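Local coordinates for Ketoacyl_synth_N domain-containing protein (Photorhabdus luminescens subsp. laumondii, PDB 6SMO), which probably takes part in polyketide or fatty-acid chain elongation as a ketosynthase-family protein, and binds a pentaoxo-dodecanal chain in complex with a partner ketosynthase-type subunit, at residues 240-252 and 359-371. Sequence-based numbering, arbitrary orientation.
Sequences ILCELTGFVDYFA and NQGHVCALSFSAI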
loop_
_atom_site.group_PDB
_atom_site.type_symbol
_atom_site.label_atom_id
_atom_site.label_comp_id
_atom_site.label_asym_id
_atom_site.label_seq_id
_atom_site.Cartn_x
_atom_site.Cartn_y
_atom_site.Cartn_z
ATOM N N ILE C 240 -24.766 -17.126 -8.154
ATOM C CA ILE C 240 -23.309 -17.459 -8.199
ATOM C C ILE C 240 -22.883 -17.553 -9.670
ATOM O O ILE C 240 -23.416 -18.426 -10.382
ATOM C CB ILE C 240 -23.009 -18.765 -7.433
ATOM C CG1 ILE C 240 -23.482 -18.705 -5.977
ATOM C CG2 ILE C 240 -21.530 -19.113 -7.519
ATOM C CD1 ILE C 240 -23.715 -20.062 -5.353
ATOM N N LEU C 241 -21.959 -16.688 -10.100
ATOM C CA LEU C 241 -21.419 -16.665 -11.488
ATOM C C LEU C 241 -20.530 -17.895 -11.707
ATOM O O LEU C 241 -20.787 -18.647 -12.668
ATOM C CB LEU C 241 -20.627 -15.374 -11.723
ATOM C CG LEU C 241 -21.449 -14.164 -12.161
ATOM C CD1 LEU C 241 -22.315 -13.650 -11.022
ATOM C CD2 LEU C 241 -20.545 -13.057 -12.683
ATOM N N CYS C 242 -19.525 -18.077 -10.846
ATOM C CA CYS C 242 -18.512 -19.162 -10.932
ATOM C C CYS C 242 -17.821 -19.346 -9.576
ATOM O O CYS C 242 -18.084 -18.539 -8.661
ATOM C CB CYS C 242 -17.481 -18.853 -12.012
ATOM S SG CYS C 242 -16.525 -17.349 -11.688
ATOM N N GLU C 243 -16.976 -20.376 -9.466
ATOM C CA GLU C 243 -16.171 -20.703 -8.259
ATOM C C GLU C 243 -14.686 -20.487 -8.577
ATOM O O GLU C 243 -14.235 -20.990 -9.624
ATOM C CB GLU C 243 -16.428 -22.149 -7.830
ATOM C CG GLU C 243 -15.820 -22.505 -6.483
ATOM C CD GLU C 243 -16.052 -23.935 -6.025
ATOM O OE1 GLU C 243 -16.501 -24.759 -6.847
ATOM O OE2 GLU C 243 -15.781 -24.221 -4.841
ATOM N N LEU C 244 -13.964 -19.765 -7.712
ATOM C CA LEU C 244 -12.484 -19.619 -7.786
ATOM C C LEU C 244 -11.849 -20.873 -7.178
ATOM O O LEU C 244 -11.922 -21.037 -5.943
ATOM C CB LEU C 244 -12.045 -18.346 -7.053
ATOM C CG LEU C 244 -10.632 -17.859 -7.380
ATOM C CD1 LEU C 244 -10.541 -16.344 -7.279
ATOM C CD2 LEU C 244 -9.594 -18.514 -6.479
ATOM N N THR C 245 -11.259 -21.723 -8.023
ATOM C CA THR C 245 -10.795 -23.095 -7.678
ATOM C C THR C 245 -9.302 -23.095 -7.323
ATOM O O THR C 245 -8.915 -23.912 -6.466
ATOM C CB THR C 245 -11.105 -24.072 -8.819
ATOM O OG1 THR C 245 -10.844 -23.412 -10.058
ATOM C CG2 THR C 245 -12.538 -24.559 -8.795
ATOM N N GLY C 246 -8.500 -22.224 -7.949
ATOM C CA GLY C 246 -7.032 -22.209 -7.781
ATOM C C GLY C 246 -6.423 -20.839 -8.026
ATOM O O GLY C 246 -7.011 -20.050 -8.794
ATOM N N PHE C 247 -5.277 -20.575 -7.389
ATOM C CA PHE C 247 -4.455 -19.347 -7.545
ATOM C C PHE C 247 -2.970 -19.730 -7.576
ATOM O O PHE C 247 -2.541 -20.555 -6.743
ATOM C CB PHE C 247 -4.747 -18.351 -6.420
ATOM C CG PHE C 247 -3.830 -17.154 -6.389
ATOM C CD1 PHE C 247 -3.665 -16.361 -7.514
ATOM C CD2 PHE C 247 -3.136 -16.817 -5.237
ATOM C CE1 PHE C 247 -2.821 -15.259 -7.489
ATOM C CE2 PHE C 247 -2.294 -15.714 -5.213
ATOM C CZ PHE C 247 -2.141 -14.936 -6.338
ATOM N N VAL C 248 -2.220 -19.138 -8.511
ATOM C CA VAL C 248 -0.763 -19.377 -8.733
ATOM C C VAL C 248 -0.041 -18.026 -8.672
ATOM O O VAL C 248 -0.511 -17.080 -9.332
ATOM C CB VAL C 248 -0.529 -20.098 -10.075
ATOM C CG1 VAL C 248 0.920 -20.033 -10.532
ATOM C CG2 VAL C 248 -1.003 -21.543 -10.020
ATOM N N ASP C 249 1.051 -17.949 -7.903
ATOM C CA ASP C 249 1.871 -16.721 -7.718
ATOM C C ASP C 249 3.334 -17.129 -7.508
ATOM O O ASP C 249 3.701 -17.447 -6.360
ATOM C CB ASP C 249 1.340 -15.875 -6.556
ATOM C CG ASP C 249 1.970 -14.494 -6.443
ATOM O OD1 ASP C 249 2.612 -14.056 -7.419
ATOM O OD2 ASP C 249 1.808 -13.866 -5.378
ATOM N N TYR C 250 4.125 -17.126 -8.586
ATOM C CA TYR C 250 5.563 -17.508 -8.596
ATOM C C TYR C 250 6.371 -16.458 -9.366
ATOM O O TYR C 250 5.774 -15.527 -9.944
ATOM C CB TYR C 250 5.738 -18.907 -9.191
ATOM C CG TYR C 250 5.212 -20.020 -8.321
ATOM C CD1 TYR C 250 6.001 -20.609 -7.347
ATOM C CD2 TYR C 250 3.913 -20.480 -8.465
ATOM C CE1 TYR C 250 5.518 -21.629 -6.542
ATOM C CE2 TYR C 250 3.413 -21.499 -7.670
ATOM C CZ TYR C 250 4.217 -22.076 -6.705
ATOM O OH TYR C 250 3.730 -23.079 -5.918
ATOM N N PHE C 251 7.697 -16.613 -9.353
ATOM C CA PHE C 251 8.685 -15.718 -10.011
ATOM C C PHE C 251 9.711 -16.565 -10.770
ATOM O O PHE C 251 9.930 -17.734 -10.393
ATOM C CB PHE C 251 9.361 -14.820 -8.972
ATOM C CG PHE C 251 10.089 -13.634 -9.551
ATOM C CD1 PHE C 251 9.400 -12.483 -9.901
ATOM C CD2 PHE C 251 11.461 -13.668 -9.749
ATOM C CE1 PHE C 251 10.069 -11.391 -10.435
ATOM C CE2 PHE C 251 12.127 -12.577 -10.284
ATOM C CZ PHE C 251 11.430 -11.440 -10.627
ATOM N N ALA C 252 10.312 -15.983 -11.812
ATOM C CA ALA C 252 11.348 -16.604 -12.671
ATOM C C ALA C 252 12.512 -15.629 -12.842
ATOM O O ALA C 252 12.427 -14.705 -13.648
ATOM C CB ALA C 252 10.744 -16.986 -14.001
ATOM N N ASN C 359 7.403 -7.870 -16.543
ATOM C CA ASN C 359 8.673 -7.645 -17.282
ATOM C C ASN C 359 9.838 -8.243 -16.484
ATOM O O ASN C 359 10.730 -8.847 -17.111
ATOM C CB ASN C 359 8.900 -6.156 -17.556
ATOM C CG ASN C 359 10.014 -5.900 -18.548
ATOM O OD1 ASN C 359 9.835 -6.082 -19.750
ATOM N ND2 ASN C 359 11.163 -5.466 -18.056
ATOM N N GLN C 360 9.824 -8.080 -15.156
ATOM C CA GLN C 360 10.915 -8.511 -14.236
ATOM C C GLN C 360 10.934 -10.041 -14.118
ATOM O O GLN C 360 12.016 -10.587 -13.816
ATOM C CB GLN C 360 10.755 -7.845 -12.868
ATOM C CG GLN C 360 11.037 -6.348 -12.885
ATOM C CD GLN C 360 12.496 -6.040 -13.113
ATOM O OE1 GLN C 360 12.878 -5.473 -14.135
ATOM N NE2 GLN C 360 13.330 -6.424 -12.161
ATOM N N GLY C 361 9.787 -10.700 -14.327
ATOM C CA GLY C 361 9.696 -12.163 -14.510
ATOM C C GLY C 361 8.786 -12.852 -13.505
ATOM O O GLY C 361 9.164 -13.943 -13.037
ATOM N N HIS C 362 7.621 -12.270 -13.200
ATOM C CA HIS C 362 6.556 -12.905 -12.374
ATOM C C HIS C 362 5.876 -14.010 -13.189
ATOM O O HIS C 362 6.057 -14.029 -14.417
ATOM C CB HIS C 362 5.529 -11.871 -11.888
ATOM C CG HIS C 362 5.971 -11.084 -10.701
ATOM N ND1 HIS C 362 6.746 -9.947 -10.816
ATOM C CD2 HIS C 362 5.744 -11.257 -9.382
ATOM C CE1 HIS C 362 6.984 -9.457 -9.617
ATOM N NE2 HIS C 362 6.381 -10.243 -8.720
ATOM N N VAL C 363 5.146 -14.905 -12.516
ATOM C CA VAL C 363 4.215 -15.892 -13.141
ATOM C C VAL C 363 2.988 -16.016 -12.231
ATOM O O VAL C 363 3.100 -16.671 -11.175
ATOM C CB VAL C 363 4.879 -17.265 -13.379
ATOM C CG1 VAL C 363 3.878 -18.298 -13.875
ATOM C CG2 VAL C 363 6.057 -17.173 -14.336
ATOM N N CYS C 364 1.873 -15.398 -12.628
ATOM C CA CYS C 364 0.588 -15.382 -11.882
ATOM C C CYS C 364 -0.522 -15.972 -12.757
ATOM O O CYS C 364 -0.520 -15.708 -13.975
ATOM C CB CYS C 364 0.231 -13.966 -11.449
ATOM S SG CYS C 364 1.461 -13.227 -10.341
ATOM N N ALA C 365 -1.428 -16.748 -12.157
ATOM C CA ALA C 365 -2.575 -17.383 -12.847
ATOM C C ALA C 365 -3.725 -17.622 -11.862
ATOM O O ALA C 365 -3.450 -17.957 -10.692
ATOM C CB ALA C 365 -2.136 -18.669 -13.503
ATOM N N LEU C 366 -4.963 -17.448 -12.339
ATOM C CA LEU C 366 -6.222 -17.692 -11.585
ATOM C C LEU C 366 -7.048 -18.753 -12.319
ATOM O O LEU C 366 -7.006 -18.775 -13.567
ATOM C CB LEU C 366 -6.996 -16.375 -11.465
ATOM C CG LEU C 366 -6.452 -15.380 -10.440
ATOM C CD1 LEU C 366 -6.970 -13.978 -10.717
ATOM C CD2 LEU C 366 -6.806 -15.810 -9.024
ATOM N N SER C 367 -7.768 -19.590 -11.566
ATOM C CA SER C 367 -8.641 -20.679 -12.077
ATOM C C SER C 367 -10.088 -20.433 -11.634
ATOM O O SER C 367 -10.323 -20.343 -10.414
ATOM C CB SER C 367 -8.147 -22.026 -11.613
ATOM O OG SER C 367 -9.016 -23.062 -12.048
ATOM N N PHE C 368 -11.009 -20.325 -12.598
ATOM C CA PHE C 368 -12.470 -20.151 -12.379
ATOM C C PHE C 368 -13.214 -21.341 -12.996
ATOM O O PHE C 368 -12.904 -21.702 -14.147
ATOM C CB PHE C 368 -12.946 -18.821 -12.968
ATOM C CG PHE C 368 -12.344 -17.604 -12.315
ATOM C CD1 PHE C 368 -12.922 -17.046 -11.184
ATOM C CD2 PHE C 368 -11.192 -17.023 -12.822
ATOM C CE1 PHE C 368 -12.364 -15.929 -10.580
ATOM C CE2 PHE C 368 -10.635 -15.906 -12.217
ATOM C CZ PHE C 368 -11.222 -15.363 -11.097
ATOM N N SER C 369 -14.158 -21.924 -12.249
ATOM C CA SER C 369 -14.933 -23.137 -12.626
ATOM C C SER C 369 -16.437 -22.847 -12.556
ATOM O O SER C 369 -16.850 -22.070 -11.674
ATOM C CB SER C 369 -14.556 -24.304 -11.755
ATOM O OG SER C 369 -13.177 -24.610 -11.896
ATOM N N ALA C 370 -17.216 -23.470 -13.446
ATOM C CA ALA C 370 -18.671 -23.245 -13.628
ATOM C C ALA C 370 -19.456 -23.821 -12.444
ATOM O O ALA C 370 -18.900 -24.667 -11.714
ATOM C CB ALA C 370 -19.127 -23.855 -14.931
ATOM N N ILE C 371 -20.708 -23.374 -12.285
ATOM C CA ILE C 371 -21.660 -23.780 -11.205
ATOM C C ILE C 371 -21.103 -23.299 -9.859
ATOM O O ILE C 371 -20.315 -23.982 -9.204
ATOM C CB ILE C 371 -21.924 -25.303 -11.226
ATOM C CG1 ILE C 371 -22.374 -25.784 -12.610
ATOM C CG2 ILE C 371 -22.926 -25.694 -10.147
ATOM C CD1 ILE C 371 -22.245 -27.276 -12.821
ATOM O OXT ILE C 371 -21.433 -22.206 -9.401
#
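In the thiolase-like fold of ketoacyl synthases, strands 242-251 and 362-369 form an antiparallel pair, and a classic beta bulge shows how such a ladder absorbs an extra residue. Thr245 and Gly246 both face Ser367: Thr245 N donates to Ser367 O, and Ser367 N to Gly246 O. The bulge turns the Thr245 side chain toward the neighbouring strand, where OG1, lying between the backbone N and the carbonyl carbon (chi1 40°), meets Ser367 OG at 2.7 Å and Ser369 OG at 3.2 Å. Beyond the bulge the ladder resumes, and Val248 N reaches Ala365 O at 2.8 Å. On the face carrying Leu244, Phe247 and Leu366, apolar side chains meet across the strands; Leu366 CD2 lies 3.5 Å from Phe247 CD1, while Leu244 CD1 leans on Phe368 CE1 and helix 319-329 packs against Leu366 and Phe368. Further along this face, Asp249 OD1 approaches Cys364 SG, although its carboxylate is hydrogen-bonded by Gln164 and Tyr168 of the same chain and by Ser183 of the PKS_KS domain-containing subunit. This end of the ladder thus belongs to the heteromeric interface, where His362 NE2 also bonds to Val184 O of that subunit. At the last bridged pair the edge of Phe251 meets the face of His362 in a T-shaped stack, planes at 89°, with Phe251 CD1 3.7 Å above the centre of the imidazole and Gly361 O over one face of the phenyl ring.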